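Eps1p (Saccharomyces cerevisiae, PDB 4TW5) is a yeast protein of the thioredoxin superfamily, with a thioredoxin domain followed by what is probably a second thioredoxin-like domain. Local coordinates at residues 26-31 against 62-67; 154-159 against 235-240; 161-166 against 206-211. All coordinates share one frame; numbering follows the deposited sequence.

Interaction 1: 26-31 against 62-67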
ATOM      1  N   GLY A  26      10.794  44.146 -24.772  1.00 30.46           N
ATOM      2  CA  GLY A  26      11.162  43.598 -23.478  1.00 26.23           C
ATOM      3  C   GLY A  26      10.158  43.808 -22.358  1.00 25.85           C
ATOM      4  O   GLY A  26       9.011  44.176 -22.582  1.00 25.80           O
ATOM      5  N   LEU A  27      10.609  43.571 -21.131  1.00 32.88           N
ATOM      6  CA  LEU A  27       9.789  43.750 -19.926  1.00 28.23           C
ATOM      7  C   LEU A  27      10.038  45.064 -19.216  1.00 27.28           C
ATOM      8  O   LEU A  27      11.144  45.589 -19.218  1.00 30.89           O
ATOM      9  CB  LEU A  27      10.035  42.606 -18.945  1.00 26.88           C
ATOM     10  CG  LEU A  27       9.627  41.226 -19.447  1.00 33.41           C
ATOM     11  CD1 LEU A  27      10.047  40.116 -18.497  1.00 34.93           C
ATOM     12  CD2 LEU A  27       8.124  41.236 -19.566  1.00 31.71           C
ATOM     13  N   HIS A  28       8.995  45.614 -18.614  1.00 33.17           N
ATOM     14  CA  HIS A  28       9.147  46.828 -17.832  1.00 25.09           C
ATOM     15  C   HIS A  28       8.502  46.689 -16.478  1.00 33.91           C
ATOM     16  O   HIS A  28       7.385  46.187 -16.361  1.00 34.23           O
ATOM     17  CB  HIS A  28       8.573  48.014 -18.587  1.00 28.10           C
ATOM     18  CG  HIS A  28       9.446  48.460 -19.709  1.00 31.32           C
ATOM     19  ND1 HIS A  28       9.500  47.789 -20.912  1.00 38.39           N
ATOM     20  CD2 HIS A  28      10.327  49.483 -19.806  1.00 32.64           C
ATOM     21  CE1 HIS A  28      10.373  48.384 -21.706  1.00 31.29           C
ATOM     22  NE2 HIS A  28      10.881  49.422 -21.061  1.00 34.93           N
ATOM     23  N   ILE A  29       9.237  47.070 -15.443  1.00 29.57           N
ATOM     24  CA  ILE A  29       8.694  47.140 -14.106  1.00 31.25           C
ATOM     25  C   ILE A  29       8.517  48.605 -13.739  1.00 34.78           C
ATOM     26  O   ILE A  29       9.493  49.314 -13.532  1.00 35.50           O
ATOM     27  CB  ILE A  29       9.594  46.444 -13.090  1.00 32.15           C
ATOM     28  CG1 ILE A  29       9.767  44.960 -13.443  1.00 25.22           C
ATOM     29  CG2 ILE A  29       9.014  46.579 -11.719  1.00 36.51           C
ATOM     30  CD1 ILE A  29      10.727  44.255 -12.525  1.00 29.01           C
ATOM     31  N   ILE A  30       7.278  49.068 -13.695  1.00 35.97           N
ATOM     32  CA  ILE A  30       7.034  50.492 -13.583  1.00 34.27           C
ATOM     33  C   ILE A  30       6.466  50.921 -12.238  1.00 42.34           C
ATOM     34  O   ILE A  30       5.528  50.317 -11.709  1.00 42.07           O
ATOM     35  CB  ILE A  30       6.079  50.973 -14.678  1.00 37.49           C
ATOM     36  CG1 ILE A  30       6.561  50.488 -16.044  1.00 35.51           C
ATOM     37  CG2 ILE A  30       5.982  52.503 -14.673  1.00 40.12           C
ATOM     38  CD1 ILE A  30       5.599  50.805 -17.188  1.00 34.50           C
ATOM     39  N   ASP A  31       7.056  51.979 -11.687  1.00 46.73           N
ATOM     40  CA  ASP A  31       6.564  52.574 -10.457  1.00 45.95           C
ATOM     41  C   ASP A  31       5.671  53.781 -10.759  1.00 45.32           C
ATOM     42  O   ASP A  31       6.163  54.874 -11.037  1.00 49.86           O
ATOM     43  CB  ASP A  31       7.725  52.992  -9.544  1.00 42.20           C
ATOM     44  CG  ASP A  31       7.260  53.844  -8.368  1.00 47.65           C
ATOM     45  OD1 ASP A  31       6.084  53.722  -7.964  1.00 51.26           O
ATOM     46  OD2 ASP A  31       8.064  54.644  -7.847  1.00 48.26           O
ATOM     47  N   ASN A  62      16.655  41.662 -20.603  1.00 36.27           N
ATOM     48  CA  ASN A  62      15.688  42.453 -21.361  1.00 31.90           C
ATOM     49  C   ASN A  62      14.580  42.975 -20.440  1.00 29.87           C
ATOM     50  O   ASN A  62      13.398  42.936 -20.767  1.00 30.53           O
ATOM     51  CB  ASN A  62      15.113  41.620 -22.508  1.00 35.37           C
ATOM     52  CG  ASN A  62      14.609  42.463 -23.630  1.00 36.44           C
ATOM     53  OD1 ASN A  62      14.548  43.691 -23.505  1.00 33.74           O
ATOM     54  ND2 ASN A  62      14.240  41.821 -24.749  1.00 33.14           N
ATOM     55  N   ILE A  63      14.981  43.468 -19.270  1.00 33.60           N
ATOM     56  CA  ILE A  63      14.028  43.981 -18.291  1.00 33.61           C
ATOM     57  C   ILE A  63      14.463  45.357 -17.836  1.00 31.95           C
ATOM     58  O   ILE A  63      15.611  45.551 -17.488  1.00 27.92           O
ATOM     59  CB  ILE A  63      13.916  43.073 -17.042  1.00 30.54           C
ATOM     60  CG1 ILE A  63      13.539  41.649 -17.417  1.00 29.40           C
ATOM     61  CG2 ILE A  63      12.902  43.636 -16.074  1.00 28.21           C
ATOM     62  CD1 ILE A  63      13.684  40.708 -16.245  1.00 38.38           C
ATOM     63  N   THR A  64      13.537  46.307 -17.823  1.00 32.56           N
ATOM     64  CA  THR A  64      13.886  47.666 -17.471  1.00 30.69           C
ATOM     65  C   THR A  64      13.039  48.172 -16.311  1.00 28.51           C
ATOM     66  O   THR A  64      11.825  48.032 -16.317  1.00 31.29           O
ATOM     67  CB  THR A  64      13.714  48.608 -18.684  1.00 29.02           C
ATOM     68  OG1 THR A  64      14.673  48.270 -19.677  1.00 33.66           O
ATOM     69  CG2 THR A  64      13.928  50.076 -18.287  1.00 34.01           C
ATOM     70  N   PHE A  65      13.667  48.808 -15.329  1.00 31.50           N
ATOM     71  CA  PHE A  65      12.889  49.506 -14.319  1.00 26.37           C
ATOM     72  C   PHE A  65      12.604  50.930 -14.763  1.00 31.20           C
ATOM     73  O   PHE A  65      13.523  51.684 -15.107  1.00 36.21           O
ATOM     74  CB  PHE A  65      13.613  49.514 -12.989  1.00 32.14           C
ATOM     75  CG  PHE A  65      13.653  48.179 -12.299  1.00 29.93           C
ATOM     76  CD1 PHE A  65      12.719  47.861 -11.326  1.00 26.42           C
ATOM     77  CD2 PHE A  65      14.649  47.260 -12.597  1.00 24.62           C
ATOM     78  CE1 PHE A  65      12.770  46.641 -10.668  1.00 30.25           C
ATOM     79  CE2 PHE A  65      14.712  46.045 -11.944  1.00 29.67           C
ATOM     80  CZ  PHE A  65      13.766  45.729 -10.976  1.00 30.41           C
ATOM     81  N   SER A  66      11.326  51.296 -14.725  1.00 34.98           N
ATOM     82  CA  SER A  66      10.865  52.613 -15.152  1.00 32.40           C
ATOM     83  C   SER A  66       9.915  53.223 -14.118  1.00 39.80           C
ATOM     84  O   SER A  66       9.565  52.586 -13.128  1.00 40.59           O
ATOM     85  CB  SER A  66      10.147  52.537 -16.492  1.00 28.63           C
ATOM     86  OG  SER A  66      10.916  51.840 -17.446  1.00 41.00           O
ATOM     87  N   GLN A  67       9.510  54.465 -14.369  1.00 35.96           N
ATOM     88  CA  GLN A  67       8.624  55.213 -13.496  1.00 38.76           C
ATOM     89  C   GLN A  67       7.676  56.052 -14.290  1.00 39.68           C
ATOM     90  O   GLN A  67       7.927  56.357 -15.445  1.00 47.98           O
ATOM     91  CB  GLN A  67       9.390  56.132 -12.549  1.00 42.28           C
ATOM     92  CG  GLN A  67       9.910  55.484 -11.308  1.00 37.60           C
ATOM     93  CD  GLN A  67      10.765  56.428 -10.514  1.00 44.43           C
ATOM     94  OE1 GLN A  67      11.549  57.195 -11.072  1.00 44.84           O
ATOM     95  NE2 GLN A  67      10.600  56.405  -9.200  1.00 50.86           N
TER
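Ile29 and Phe65 lie side by side and point to the same face of the sheet. The CD1 methyl of Ile29 is the bump. It fits into the angle between the Phe65 ring and Ile63, with CE1 of the ring at 3.6 Å and Ile63 CG2 at 4.2 Å. CG2 of Ile29 lies against the CD1 and CE1 side of the same ring. Ile29 CG1 stands anti to the carbonyl carbon (chi1 -60°), which leaves CG2 beside that carbon and puts both branches of the isoleucine along the ring. Ile63 fits next to Leu27 on this face, its CG1 3.9 Å from Leu27 CB. Helices 44-53 and 107-118 pack over the face, and their Trp47 and Ala114 reach Ile29. Phe54, just after helix 44-53, meets the Phe65 ring edge-to-face.

On the other face, CD2 of His28 sits 3.7 Å from Thr64 CB. Ser66 OG comes to the edge of the imidazole, in its plane, 3.4 Å from His28 CD2. NE2 of His28 is hydrogen-bonded to Glu22. At the strand start, the end of the Asn62 side chain comes against Gly26, with OD1 3.4 Å from Gly26 CA. At the far end, Gln67 NE2 gives a weak bond to Asp31 OD2 (3.4 Å).

Five backbone hydrogen bonds join the strands, from Leu27 N to Asn62 O through to Asp31 N to Ser66 O. The short strand segments run parallel at 25°. Strand 63-69 edges the sheet, 27-33 lies inside it, and helices 44-53 and 55-61 link them. This is the parallel beta-alpha-beta pairing of a thioredoxin fold.

Interaction 2: 154-159 against 235-240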
ATOM      1  N   PRO A 154      14.200  25.622   2.038  1.00 24.78           N
ATOM      2  CA  PRO A 154      12.835  25.135   1.841  1.00 20.35           C
ATOM      3  C   PRO A 154      12.744  24.324   0.505  1.00 28.19           C
ATOM      4  O   PRO A 154      13.546  24.588  -0.388  1.00 26.77           O
ATOM      5  CB  PRO A 154      12.002  26.421   1.780  1.00 19.46           C
ATOM      6  CG  PRO A 154      12.939  27.536   2.270  1.00 22.60           C
ATOM      7  CD  PRO A 154      14.301  27.090   1.932  1.00 23.58           C
ATOM      8  N   HIS A 155      11.825  23.355   0.412  1.00 21.92           N
ATOM      9  CA  HIS A 155      11.616  22.495  -0.772  1.00 24.42           C
ATOM     10  C   HIS A 155      10.131  22.508  -1.105  1.00 23.37           C
ATOM     11  O   HIS A 155       9.317  22.067  -0.283  1.00 22.45           O
ATOM     12  CB  HIS A 155      12.020  21.032  -0.525  1.00 22.39           C
ATOM     13  CG  HIS A 155      13.489  20.781  -0.521  1.00 26.56           C
ATOM     14  ND1 HIS A 155      14.316  21.223   0.494  1.00 29.75           N
ATOM     15  CD2 HIS A 155      14.281  20.095  -1.380  1.00 26.50           C
ATOM     16  CE1 HIS A 155      15.556  20.830   0.251  1.00 25.53           C
ATOM     17  NE2 HIS A 155      15.560  20.147  -0.883  1.00 27.81           N
ATOM     18  N   LEU A 156       9.766  23.075  -2.244  1.00 16.94           N
ATOM     19  CA  LEU A 156       8.441  22.869  -2.749  1.00 21.01           C
ATOM     20  C   LEU A 156       8.489  21.525  -3.429  1.00 20.39           C
ATOM     21  O   LEU A 156       9.365  21.287  -4.278  1.00 22.42           O
ATOM     22  CB  LEU A 156       8.028  23.969  -3.709  1.00 21.98           C
ATOM     23  CG  LEU A 156       6.536  23.966  -3.918  1.00 16.35           C
ATOM     24  CD1 LEU A 156       5.862  24.168  -2.541  1.00 21.03           C
ATOM     25  CD2 LEU A 156       6.165  25.066  -4.873  1.00 15.82           C
ATOM     26  N   VAL A 157       7.627  20.620  -2.997  1.00 15.41           N
ATOM     27  CA  VAL A 157       7.598  19.279  -3.565  1.00 19.99           C
ATOM     28  C   VAL A 157       6.252  18.955  -4.196  1.00 20.83           C
ATOM     29  O   VAL A 157       5.179  19.235  -3.630  1.00 22.94           O
ATOM     30  CB  VAL A 157       7.930  18.201  -2.528  1.00 22.93           C
ATOM     31  CG1 VAL A 157       7.967  16.805  -3.186  1.00 17.12           C
ATOM     32  CG2 VAL A 157       9.244  18.530  -1.852  1.00 22.08           C
ATOM     33  N   SER A 158       6.343  18.386  -5.392  1.00 22.73           N
ATOM     34  CA  SER A 158       5.194  17.964  -6.175  1.00 20.25           C
ATOM     35  C   SER A 158       5.117  16.441  -6.199  1.00 18.90           C
ATOM     36  O   SER A 158       6.144  15.756  -6.269  1.00 17.53           O
ATOM     37  CB  SER A 158       5.269  18.534  -7.598  1.00 18.06           C
ATOM     38  OG  SER A 158       6.416  18.055  -8.254  1.00 19.41           O
ATOM     39  N   PHE A 159       3.890  15.933  -6.179  1.00 20.35           N
ATOM     40  CA  PHE A 159       3.591  14.500  -6.120  1.00 20.55           C
ATOM     41  C   PHE A 159       2.749  14.082  -7.329  1.00 22.41           C
ATOM     42  O   PHE A 159       1.766  14.743  -7.662  1.00 18.80           O
ATOM     43  CB  PHE A 159       2.849  14.156  -4.816  1.00 22.22           C
ATOM     44  CG  PHE A 159       3.636  14.476  -3.580  1.00 26.20           C
ATOM     45  CD1 PHE A 159       3.696  15.780  -3.099  1.00 19.88           C
ATOM     46  CD2 PHE A 159       4.340  13.482  -2.918  1.00 23.35           C
ATOM     47  CE1 PHE A 159       4.434  16.072  -1.976  1.00 23.69           C
ATOM     48  CE2 PHE A 159       5.091  13.771  -1.811  1.00 23.22           C
ATOM     49  CZ  PHE A 159       5.136  15.065  -1.332  1.00 27.11           C
ATOM     50  N   VAL A 235       0.952  19.411  -4.434  1.00 22.19           N
ATOM     51  CA  VAL A 235       2.103  20.205  -4.053  1.00 17.35           C
ATOM     52  C   VAL A 235       2.093  20.476  -2.549  1.00 26.62           C
ATOM     53  O   VAL A 235       1.050  20.840  -2.001  1.00 24.62           O
ATOM     54  CB  VAL A 235       2.133  21.559  -4.819  1.00 20.34           C
ATOM     55  CG1 VAL A 235       3.263  22.480  -4.308  1.00 17.80           C
ATOM     56  CG2 VAL A 235       2.261  21.336  -6.313  1.00 20.03           C
ATOM     57  N   ALA A 236       3.253  20.319  -1.902  1.00 23.28           N
ATOM     58  CA  ALA A 236       3.427  20.616  -0.474  1.00 20.42           C
ATOM     59  C   ALA A 236       4.779  21.304  -0.174  1.00 22.02           C
ATOM     60  O   ALA A 236       5.784  21.034  -0.822  1.00 19.64           O
ATOM     61  CB  ALA A 236       3.317  19.348   0.331  1.00 17.41           C
ATOM     62  N   LEU A 237       4.822  22.153   0.846  1.00 24.87           N
ATOM     63  CA  LEU A 237       6.089  22.805   1.214  1.00 24.63           C
ATOM     64  C   LEU A 237       6.747  22.124   2.409  1.00 21.74           C
ATOM     65  O   LEU A 237       6.059  21.732   3.358  1.00 23.24           O
ATOM     66  CB  LEU A 237       5.867  24.272   1.526  1.00 22.09           C
ATOM     67  CG  LEU A 237       7.097  25.131   1.817  1.00 22.48           C
ATOM     68  CD1 LEU A 237       8.032  25.194   0.618  1.00 22.89           C
ATOM     69  CD2 LEU A 237       6.626  26.514   2.154  1.00 24.74           C
ATOM     70  N   VAL A 238       8.058  21.907   2.307  1.00 20.14           N
ATOM     71  CA  VAL A 238       8.874  21.410   3.407  1.00 21.06           C
ATOM     72  C   VAL A 238       9.773  22.521   3.967  1.00 22.37           C
ATOM     73  O   VAL A 238      10.573  23.105   3.247  1.00 19.97           O
ATOM     74  CB  VAL A 238       9.776  20.226   2.999  1.00 27.24           C
ATOM     75  CG1 VAL A 238      10.495  19.685   4.225  1.00 21.83           C
ATOM     76  CG2 VAL A 238       8.978  19.115   2.297  1.00 21.28           C
ATOM     77  N   LEU A 239       9.614  22.815   5.253  1.00 25.17           N
ATOM     78  CA  LEU A 239      10.424  23.824   5.916  1.00 24.08           C
ATOM     79  C   LEU A 239      11.749  23.227   6.351  1.00 24.77           C
ATOM     80  O   LEU A 239      11.792  22.130   6.907  1.00 23.46           O
ATOM     81  CB  LEU A 239       9.677  24.401   7.105  1.00 18.40           C
ATOM     82  CG  LEU A 239       8.410  25.156   6.703  1.00 28.35           C
ATOM     83  CD1 LEU A 239       7.737  25.769   7.917  1.00 38.10           C
ATOM     84  CD2 LEU A 239       8.725  26.257   5.691  1.00 25.66           C
ATOM     85  N   PRO A 240      12.833  23.981   6.148  1.00 25.25           N
ATOM     86  CA  PRO A 240      14.187  23.504   6.444  1.00 27.36           C
ATOM     87  C   PRO A 240      14.502  23.474   7.943  1.00 27.35           C
ATOM     88  O   PRO A 240      13.994  24.300   8.714  1.00 26.00           O
ATOM     89  CB  PRO A 240      15.073  24.529   5.727  1.00 27.38           C
ATOM     90  CG  PRO A 240      14.267  25.794   5.780  1.00 25.53           C
ATOM     91  CD  PRO A 240      12.822  25.373   5.654  1.00 22.40           C
TER
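Leu156 and Val235 meet on one face of an antiparallel strand pair, inside the mixed sheet of what the strand order suggests is a second thioredoxin-like domain. CD1 of Leu156 touches CG1 of Val235 at 3.6 Å, and Leu156 CG is equally near that methyl. Leu156 CG stands anti to the backbone N (chi1 -164°), and this torsion carries the isobutyl group across toward Val235. The same CD1 methyl lies 4.0 Å from Leu237 CD1. Trp187 and Leu194 of helix 180-196 pack on Leu156, as does Phe264 of helix 259-265. The cluster is therefore enclosed between sheet and helices.

The other face carries His155, Val157, Ala236 and Val238. CG2 of Val157 approaches CG2 of Val238 at 4.2 Å. The Phe159 ring reaches the Ala236 methyl through CE1. Phe143 meets that ring edge-to-face.

Further out, Pro154 and Pro240 close the end of the pair. Their rings cross obliquely, with Pro154 CG 4.0 Å from Pro240 CD. Pro240 CG also lies against Pro154 N, a nitrogen that has no hydrogen to give.

The backbone supplies the polar part. His155 and Val238 form one hydrogen-bonded pair, Val157 and Ala236 the next, and each pair exchanges two N-H...O bonds. Ser158 OG is hydrogen-bonded to Trp160 NE1, an N-H donor, and to Gly202 O, both outside the pair. Past the last paired bond, Pro154 CA makes a CA-H...O contact with Val238 O, 3.3 Å between CA and O. The same oxygen takes the His155 N-H in the carbonyl plane, at 3.1 Å from N to O.

Interaction 3: 161-166 against 206-211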
ATOM      1  N   PRO A 161       0.910  11.007 -10.097  1.00 27.23           N
ATOM      2  CA  PRO A 161       0.403   9.649 -10.306  1.00 23.48           C
ATOM      3  C   PRO A 161       1.178   8.944 -11.409  1.00 26.34           C
ATOM      4  O   PRO A 161       0.660   8.736 -12.511  1.00 28.78           O
ATOM      5  CB  PRO A 161      -1.054   9.882 -10.716  1.00 23.31           C
ATOM      6  CG  PRO A 161      -1.034  11.186 -11.403  1.00 25.11           C
ATOM      7  CD  PRO A 161       0.124  11.998 -10.857  1.00 21.42           C
ATOM      8  N   THR A 162       2.412   8.563 -11.103  1.00 25.47           N
ATOM      9  CA  THR A 162       3.280   7.914 -12.079  1.00 30.80           C
ATOM     10  C   THR A 162       4.422   7.251 -11.349  1.00 27.22           C
ATOM     11  O   THR A 162       4.588   7.467 -10.154  1.00 26.95           O
ATOM     12  CB  THR A 162       3.857   8.931 -13.079  1.00 32.69           C
ATOM     13  OG1 THR A 162       4.650   8.257 -14.061  1.00 29.37           O
ATOM     14  CG2 THR A 162       4.732   9.925 -12.330  1.00 26.70           C
ATOM     15  N   LYS A 163       5.210   6.449 -12.062  1.00 26.24           N
ATOM     16  CA  LYS A 163       6.414   5.876 -11.474  1.00 29.65           C
ATOM     17  C   LYS A 163       7.612   6.181 -12.376  1.00 30.89           C
ATOM     18  O   LYS A 163       8.744   5.850 -12.051  1.00 36.77           O
ATOM     19  CB  LYS A 163       6.293   4.360 -11.291  1.00 28.42           C
ATOM     20  CG  LYS A 163       6.337   3.633 -12.603  1.00 33.05           C
ATOM     21  CD  LYS A 163       6.222   2.131 -12.440  1.00 40.14           C
ATOM     22  CE  LYS A 163       6.281   1.466 -13.809  1.00 47.40           C
ATOM     23  NZ  LYS A 163       6.131   0.002 -13.691  1.00 68.08           N
ATOM     24  N   ASP A 164       7.353   6.818 -13.508  1.00 27.07           N
ATOM     25  CA  ASP A 164       8.370   6.955 -14.543  1.00 38.02           C
ATOM     26  C   ASP A 164       8.974   8.349 -14.681  1.00 32.04           C
ATOM     27  O   ASP A 164       9.725   8.600 -15.614  1.00 40.34           O
ATOM     28  CB  ASP A 164       7.793   6.533 -15.899  1.00 29.16           C
ATOM     29  CG  ASP A 164       7.536   5.064 -15.964  1.00 35.47           C
ATOM     30  OD1 ASP A 164       8.412   4.296 -15.497  1.00 45.51           O
ATOM     31  OD2 ASP A 164       6.458   4.672 -16.456  1.00 39.41           O
ATOM     32  N   MET A 165       8.674   9.251 -13.762  1.00 32.92           N
ATOM     33  CA  MET A 165       9.180  10.606 -13.908  1.00 32.06           C
ATOM     34  C   MET A 165      10.588  10.701 -13.326  1.00 29.05           C
ATOM     35  O   MET A 165      10.776  10.612 -12.128  1.00 31.69           O
ATOM     36  CB  MET A 165       8.237  11.625 -13.257  1.00 28.69           C
ATOM     37  CG  MET A 165       8.688  13.076 -13.450  1.00 27.72           C
ATOM     38  SD  MET A 165       7.510  14.278 -12.792  1.00 30.31           S
ATOM     39  CE  MET A 165       6.184  14.182 -13.971  1.00 27.39           C
ATOM     40  N   LYS A 166      11.581  10.848 -14.194  1.00 32.91           N
ATOM     41  CA  LYS A 166      12.947  11.061 -13.736  1.00 30.25           C
ATOM     42  C   LYS A 166      13.236  12.551 -13.691  1.00 31.11           C
ATOM     43  O   LYS A 166      13.655  13.071 -12.658  1.00 28.10           O
ATOM     44  CB  LYS A 166      13.940  10.368 -14.669  1.00 32.38           C
ATOM     45  CG  LYS A 166      14.015   8.861 -14.526  1.00 40.68           C
ATOM     46  CD  LYS A 166      15.278   8.440 -13.801  1.00 56.09           C
ATOM     47  CE  LYS A 166      15.407   6.923 -13.722  1.00 64.48           C
ATOM     48  NZ  LYS A 166      16.740   6.507 -13.184  1.00 68.29           N
ATOM     49  N   CYS A 206       4.419   8.836  -6.950  1.00 23.78           N
ATOM     50  CA  CYS A 206       3.585   8.168  -5.959  1.00 23.31           C
ATOM     51  C   CYS A 206       3.332   6.682  -6.218  1.00 26.64           C
ATOM     52  O   CYS A 206       3.089   5.935  -5.278  1.00 25.01           O
ATOM     53  CB  CYS A 206       2.264   8.903  -5.828  1.00 23.16           C
ATOM     54  SG  CYS A 206       2.491  10.303  -4.728  1.00 27.99           S
ATOM     55  N   GLU A 207       3.397   6.244  -7.476  1.00 27.79           N
ATOM     56  CA  GLU A 207       3.232   4.816  -7.751  1.00 31.21           C
ATOM     57  C   GLU A 207       4.385   3.996  -7.171  1.00 28.66           C
ATOM     58  O   GLU A 207       4.184   2.855  -6.770  1.00 30.73           O
ATOM     59  CB  GLU A 207       3.112   4.557  -9.260  1.00 24.78           C
ATOM     60  CG  GLU A 207       1.841   5.114  -9.848  1.00 26.24           C
ATOM     61  CD  GLU A 207       1.576   4.643 -11.264  1.00 33.99           C
ATOM     62  OE1 GLU A 207       2.069   3.558 -11.659  1.00 32.43           O
ATOM     63  OE2 GLU A 207       0.905   5.390 -11.997  1.00 36.07           O
ATOM     64  N   SER A 208       5.574   4.600  -7.110  1.00 29.94           N
ATOM     65  CA  SER A 208       6.783   3.969  -6.556  1.00 30.55           C
ATOM     66  C   SER A 208       6.938   4.200  -5.071  1.00 29.29           C
ATOM     67  O   SER A 208       7.851   3.653  -4.466  1.00 37.14           O
ATOM     68  CB  SER A 208       8.042   4.509  -7.233  1.00 24.98           C
ATOM     69  OG  SER A 208       7.831   4.611  -8.607  1.00 34.51           O
ATOM     70  N   ASN A 209       6.106   5.065  -4.503  1.00 27.50           N
ATOM     71  CA  ASN A 209       6.188   5.396  -3.070  1.00 26.04           C
ATOM     72  C   ASN A 209       4.821   5.339  -2.394  1.00 28.58           C
ATOM     73  O   ASN A 209       4.355   6.334  -1.834  1.00 28.15           O
ATOM     74  CB  ASN A 209       6.796   6.791  -2.876  1.00 22.32           C
ATOM     75  CG  ASN A 209       8.258   6.828  -3.233  1.00 27.51           C
ATOM     76  OD1 ASN A 209       9.081   6.330  -2.474  1.00 23.20           O
ATOM     77  ND2 ASN A 209       8.594   7.413  -4.391  1.00 23.98           N
ATOM     78  N   PRO A 210       4.162   4.170  -2.458  1.00 33.68           N
ATOM     79  CA  PRO A 210       2.757   4.114  -2.037  1.00 29.10           C
ATOM     80  C   PRO A 210       2.547   4.466  -0.575  1.00 30.02           C
ATOM     81  O   PRO A 210       1.625   5.234  -0.279  1.00 32.03           O
ATOM     82  CB  PRO A 210       2.342   2.649  -2.306  1.00 28.55           C
ATOM     83  CG  PRO A 210       3.615   1.876  -2.390  1.00 31.68           C
ATOM     84  CD  PRO A 210       4.665   2.854  -2.902  1.00 38.23           C
ATOM     85  N   THR A 211       3.360   3.916   0.320  1.00 26.39           N
ATOM     86  CA  THR A 211       3.089   4.100   1.740  1.00 30.32           C
ATOM     87  C   THR A 211       3.255   5.568   2.117  1.00 30.98           C
ATOM     88  O   THR A 211       2.430   6.138   2.828  1.00 37.22           O
ATOM     89  CB  THR A 211       4.000   3.237   2.638  1.00 34.57           C
ATOM     90  OG1 THR A 211       3.847   1.849   2.308  1.00 36.47           O
ATOM     91  CG2 THR A 211       3.645   3.457   4.108  1.00 32.03           C
TER
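Lys163 and Glu207 meet through their CB atoms, 3.8 Å apart, and their first torsions decide where the rest of each chain goes. Lys163 CG sits between the backbone N and the carbonyl carbon (chi1 71°), and the extended chain beyond runs away from the contact. Its NZ forms a salt bridge with Glu72 of the second subunit. Glu207 CG lies anti to its carbonyl carbon (chi1 -67°). This lays the side chain along the backbone of Thr162, with OE2 3.5 Å from Thr162 CA. Ser208 OG touches Lys163 CB at 3.1 Å.

One hydrogen bond joins the two segments. Glu207 N donates to Thr162 O at 3.2 Å, and the donor stands well out of the plane of that carbonyl. Thr162 OG1 accepts from Asp164 N at 3.1 Å. This closes an ST turn and ties the start of the loop.

The contact joins the loop after strand 155-160 to the turn after strand 200-205. Cys206 is disulfide-bonded to Cys213 in helix 210-215, so the turn is pinned to that helix. Pro161 packs on Cys180 at the start of helix 180-196.

Interactions 1 and 2 are buried strand pairings, while interaction 3 is a partly buried loop contact that also reaches the second subunit. Interaction 1 is parallel and interaction 2 antiparallel. They belong to separate sheets on opposite sides of the chain's centre, with centres about 31 Å apart. Interaction 3 lies just beyond strands 155-160 and 200-205 of the sheet that holds interaction 2. Strand 155-160 leads from 154-159 into the loop 161-166, and Phe159 CB packs 3.9 Å from Cys206 SG. The chemistry follows the place. The sheets combine repeated backbone bonds with apolar side chains, whereas 161-166 and 206-211 share one bond and have charged lysines turned to another chain.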